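Local coordinates for protein glucokinase (Enterococcus faecalis, PDB 2QM1) that probably phosphorylates glucose at the expense of ATP, as a zinc-containing sugar kinase of the ROK family, at residues I9-L23 and L306-L318. Numbering follows the deposited sequence.
Sequences IGIDLGGTTIKFAIL and LGNEAGVIGAASL
G10, in the first strand of the β-hairpin that opens this actin-like ATPase fold, lies against helix 310-318 with its CA only 4.0 Å from CA of A316; the glycine-bearing turn of the hairpin is consistent with the phosphate-binding loop of that superfamily. Lacking a side chain, G10 lets the helix come in close, and its CA-H points almost straight at the carbonyl O of V312, an oxygen that also accepts the helical bond from A316 N. The axes of strand 9-13 and helix 310-318 come within 6.0 Å. I11 turns its side chain to the other face of the sheet, onto I71 and I54, and offers the helix its backbone: CB of A315 sits 3.5 Å from I11 O. At D12 the contact becomes polar. With CG anti to the backbone N (chi1 178°), the carboxylate reaches toward G311, and a water donates to D12 OD2 at 2.6 Å and accepts from V312 N. On the returning strand K19 bends its chain so that NZ makes a 3.3 Å salt bridge to D12 OD2. A21 CB then meets V312 CG1 at 3.7 Å, and V312 CG2 lies over the paired strands, 3.4 Å from G10 O. L23 finishes the contact with a forked grip: CD2 rests on CG1 of I313, and CD1 touches CB of A316 at 3.6 Å.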
loop_
_atom_site.group_PDB
_atom_site.type_symbol
_atom_site.label_atom_id
_atom_site.label_comp_id
_atom_site.label_asym_id
_atom_site.label_seq_id
_atom_site.Cartn_x
_atom_site.Cartn_y
_atom_site.Cartn_z
ATOM N N ILE B 9 4.192 -29.190 3.042
ATOM C CA ILE B 9 4.442 -28.966 4.458
ATOM C C ILE B 9 4.429 -27.453 4.724
ATOM O O ILE B 9 5.072 -26.674 4.006
ATOM C CB ILE B 9 5.805 -29.591 4.898
ATOM C CG1 ILE B 9 5.763 -31.120 4.793
ATOM C CG2 ILE B 9 6.169 -29.128 6.377
ATOM C CD1 ILE B 9 7.141 -31.833 4.791
ATOM N N GLY B 10 3.705 -27.039 5.756
ATOM C CA GLY B 10 3.811 -25.637 6.226
ATOM C C GLY B 10 4.438 -25.552 7.611
ATOM O O GLY B 10 4.193 -26.396 8.450
ATOM N N ILE B 11 5.268 -24.539 7.829
ATOM C CA ILE B 11 5.918 -24.315 9.118
ATOM C C ILE B 11 5.531 -22.922 9.568
ATOM O O ILE B 11 5.663 -21.949 8.808
ATOM C CB ILE B 11 7.451 -24.427 9.043
ATOM C CG1 ILE B 11 7.842 -25.831 8.541
ATOM C CG2 ILE B 11 8.092 -24.060 10.438
ATOM C CD1 ILE B 11 9.212 -25.938 7.710
ATOM N N ASP B 12 5.063 -22.854 10.809
ATOM C CA ASP B 12 4.740 -21.604 11.452
ATOM C C ASP B 12 5.699 -21.390 12.652
ATOM O O ASP B 12 5.463 -21.850 13.772
ATOM C CB ASP B 12 3.242 -21.609 11.798
ATOM C CG ASP B 12 2.801 -20.372 12.522
ATOM O OD1 ASP B 12 3.660 -19.509 12.767
ATOM O OD2 ASP B 12 1.587 -20.279 12.870
ATOM N N LEU B 13 6.788 -20.676 12.376
ATOM C CA LEU B 13 7.873 -20.444 13.340
ATOM C C LEU B 13 7.540 -19.225 14.200
ATOM O O LEU B 13 7.575 -18.096 13.700
ATOM C CB LEU B 13 9.216 -20.200 12.598
ATOM C CG LEU B 13 10.392 -19.653 13.438
ATOM C CD1 LEU B 13 10.736 -20.553 14.638
ATOM C CD2 LEU B 13 11.712 -19.285 12.641
ATOM N N GLY B 14 7.212 -19.445 15.479
ATOM C CA GLY B 14 6.895 -18.334 16.394
ATOM C C GLY B 14 7.898 -18.201 17.528
ATOM O O GLY B 14 8.699 -19.096 17.752
ATOM N N GLY B 15 7.863 -17.090 18.263
ATOM C CA GLY B 15 8.866 -16.866 19.346
ATOM C C GLY B 15 8.915 -17.917 20.454
ATOM O O GLY B 15 9.953 -18.123 21.101
ATOM N N THR B 16 7.784 -18.591 20.663
ATOM C CA THR B 16 7.631 -19.618 21.715
ATOM C C THR B 16 7.428 -21.052 21.226
ATOM O O THR B 16 7.916 -22.004 21.872
ATOM C CB THR B 16 6.382 -19.324 22.571
ATOM O OG1 THR B 16 6.096 -17.924 22.540
ATOM C CG2 THR B 16 6.603 -19.758 23.961
ATOM N N THR B 17 6.689 -21.185 20.113
ATOM C CA THR B 17 6.304 -22.477 19.521
ATOM C C THR B 17 6.595 -22.510 18.015
ATOM O O THR B 17 6.554 -21.473 17.360
ATOM C CB THR B 17 4.787 -22.802 19.695
ATOM O OG1 THR B 17 4.169 -21.921 20.649
ATOM C CG2 THR B 17 4.605 -24.245 20.111
ATOM N N ILE B 18 6.915 -23.694 17.485
ATOM C CA ILE B 18 7.053 -23.874 16.037
ATOM C C ILE B 18 5.992 -24.915 15.705
ATOM O O ILE B 18 5.992 -26.014 16.288
ATOM C CB ILE B 18 8.477 -24.412 15.602
ATOM C CG1 ILE B 18 9.616 -23.589 16.249
ATOM C CG2 ILE B 18 8.576 -24.464 14.035
ATOM C CD1 ILE B 18 11.048 -24.161 15.987
ATOM N N LYS B 19 5.073 -24.548 14.816
ATOM C CA LYS B 19 3.984 -25.430 14.439
ATOM C C LYS B 19 4.203 -25.918 13.011
ATOM O O LYS B 19 4.654 -25.150 12.190
ATOM C CB LYS B 19 2.688 -24.674 14.471
ATOM C CG LYS B 19 2.374 -24.077 15.795
ATOM C CD LYS B 19 0.884 -23.962 15.905
ATOM C CE LYS B 19 0.486 -22.748 16.646
ATOM N NZ LYS B 19 0.764 -21.612 15.719
ATOM N N PHE B 20 3.839 -27.173 12.744
ATOM C CA PHE B 20 3.989 -27.803 11.427
ATOM C C PHE B 20 2.644 -28.347 11.003
ATOM O O PHE B 20 1.797 -28.702 11.866
ATOM C CB PHE B 20 4.954 -28.969 11.507
ATOM C CG PHE B 20 6.276 -28.635 12.113
ATOM C CD1 PHE B 20 7.383 -28.434 11.310
ATOM C CD2 PHE B 20 6.434 -28.567 13.493
ATOM C CE1 PHE B 20 8.624 -28.130 11.874
ATOM C CE2 PHE B 20 7.677 -28.243 14.061
ATOM C CZ PHE B 20 8.773 -28.048 13.252
ATOM N N ALA B 21 2.420 -28.388 9.691
ATOM C CA ALA B 21 1.315 -29.187 9.175
ATOM C C ALA B 21 1.707 -29.778 7.863
ATOM O O ALA B 21 2.545 -29.216 7.170
ATOM C CB ALA B 21 0.055 -28.375 8.992
ATOM N N ILE B 22 1.026 -30.876 7.543
ATOM C CA ILE B 22 1.061 -31.516 6.261
ATOM C C ILE B 22 -0.327 -31.405 5.672
ATOM O O ILE B 22 -1.335 -31.723 6.313
ATOM C CB ILE B 22 1.489 -32.976 6.364
ATOM C CG1 ILE B 22 2.979 -33.062 6.740
ATOM C CG2 ILE B 22 1.254 -33.671 5.051
ATOM C CD1 ILE B 22 3.350 -34.388 7.281
ATOM N N LEU B 23 -0.366 -30.941 4.432
ATOM C CA LEU B 23 -1.629 -30.595 3.843
ATOM C C LEU B 23 -1.713 -31.189 2.469
ATOM O O LEU B 23 -0.678 -31.477 1.865
ATOM C CB LEU B 23 -1.715 -29.061 3.743
ATOM C CG LEU B 23 -1.814 -28.205 5.013
ATOM C CD1 LEU B 23 -0.460 -27.743 5.510
ATOM C CD2 LEU B 23 -2.677 -26.959 4.780
ATOM N N LEU B 306 -9.717 -18.516 9.992
ATOM C CA LEU B 306 -8.888 -19.702 10.229
ATOM C C LEU B 306 -8.225 -19.814 11.564
ATOM O O LEU B 306 -7.599 -20.847 11.831
ATOM C CB LEU B 306 -7.810 -19.865 9.165
ATOM C CG LEU B 306 -8.256 -19.819 7.719
ATOM C CD1 LEU B 306 -7.072 -19.811 6.787
ATOM C CD2 LEU B 306 -9.196 -20.971 7.427
ATOM N N GLY B 307 -8.334 -18.775 12.391
ATOM C CA GLY B 307 -7.664 -18.754 13.694
ATOM C C GLY B 307 -6.183 -18.966 13.494
ATOM O O GLY B 307 -5.599 -18.482 12.487
ATOM N N ASN B 308 -5.563 -19.727 14.396
ATOM C CA ASN B 308 -4.120 -19.815 14.370
ATOM C C ASN B 308 -3.578 -20.793 13.327
ATOM O O ASN B 308 -2.345 -20.921 13.207
ATOM C CB ASN B 308 -3.522 -20.048 15.757
ATOM C CG ASN B 308 -3.887 -21.416 16.362
ATOM O OD1 ASN B 308 -3.458 -21.740 17.459
ATOM N ND2 ASN B 308 -4.691 -22.181 15.680
ATOM N N GLU B 309 -4.479 -21.483 12.609
ATOM C CA GLU B 309 -4.062 -22.342 11.470
ATOM C C GLU B 309 -3.697 -21.529 10.214
ATOM O O GLU B 309 -3.059 -22.073 9.315
ATOM C CB GLU B 309 -5.102 -23.436 11.124
ATOM C CG GLU B 309 -5.136 -24.596 12.099
ATOM C CD GLU B 309 -5.977 -25.786 11.626
ATOM O OE1 GLU B 309 -5.941 -26.846 12.295
ATOM O OE2 GLU B 309 -6.691 -25.662 10.608
ATOM N N ALA B 310 -4.056 -20.242 10.126
ATOM C CA ALA B 310 -3.712 -19.494 8.883
ATOM C C ALA B 310 -2.243 -19.545 8.562
ATOM O O ALA B 310 -1.874 -19.582 7.390
ATOM C CB ALA B 310 -4.184 -18.019 8.897
ATOM N N GLY B 311 -1.397 -19.529 9.585
ATOM C CA GLY B 311 0.060 -19.519 9.363
ATOM C C GLY B 311 0.600 -20.701 8.579
ATOM O O GLY B 311 1.320 -20.533 7.585
ATOM N N VAL B 312 0.241 -21.886 9.053
ATOM C CA VAL B 312 0.652 -23.168 8.505
ATOM C C VAL B 312 0.038 -23.419 7.094
ATOM O O VAL B 312 0.717 -23.894 6.164
ATOM C CB VAL B 312 0.382 -24.221 9.665
ATOM C CG1 VAL B 312 -1.035 -24.893 9.677
ATOM C CG2 VAL B 312 1.523 -25.018 10.005
ATOM N N ILE B 313 -1.206 -22.980 6.938
ATOM C CA ILE B 313 -1.945 -22.970 5.680
ATOM C C ILE B 313 -1.313 -22.024 4.634
ATOM O O ILE B 313 -1.019 -22.438 3.508
ATOM C CB ILE B 313 -3.475 -22.672 5.937
ATOM C CG1 ILE B 313 -4.151 -23.866 6.654
ATOM C CG2 ILE B 313 -4.201 -22.379 4.626
ATOM C CD1 ILE B 313 -5.618 -23.613 7.133
ATOM N N GLY B 314 -1.080 -20.775 5.015
ATOM C CA GLY B 314 -0.409 -19.832 4.128
ATOM C C GLY B 314 0.998 -20.253 3.784
ATOM O O GLY B 314 1.412 -20.107 2.632
ATOM N N ALA B 315 1.748 -20.733 4.802
ATOM C CA ALA B 315 3.127 -21.188 4.597
ATOM C C ALA B 315 3.166 -22.308 3.592
ATOM O O ALA B 315 3.932 -22.276 2.636
ATOM C CB ALA B 315 3.744 -21.634 5.871
ATOM N N ALA B 316 2.324 -23.309 3.835
ATOM C CA ALA B 316 2.108 -24.361 2.896
ATOM C C ALA B 316 1.891 -23.859 1.464
ATOM O O ALA B 316 2.471 -24.435 0.544
ATOM C CB ALA B 316 0.952 -25.241 3.334
ATOM N N SER B 317 1.047 -22.829 1.271
ATOM C CA SER B 317 0.763 -22.309 -0.094
ATOM C C SER B 317 2.011 -21.837 -0.874
ATOM O O SER B 317 2.049 -21.913 -2.085
ATOM C CB SER B 317 -0.271 -21.173 -0.074
ATOM O OG SER B 317 0.307 -20.031 0.511
ATOM N N LEU B 318 3.015 -21.335 -0.183
ATOM C CA LEU B 318 4.265 -20.983 -0.845
ATOM C C LEU B 318 4.870 -22.210 -1.517
ATOM O O LEU B 318 5.615 -22.084 -2.453
ATOM C CB LEU B 318 5.274 -20.488 0.191
ATOM C CG LEU B 318 5.118 -19.200 0.988
ATOM C CD1 LEU B 318 6.203 -19.139 2.109
ATOM C CD2 LEU B 318 5.240 -18.032 0.008
HETATM O O HOH W 1 -0.339 -21.794 12.143
#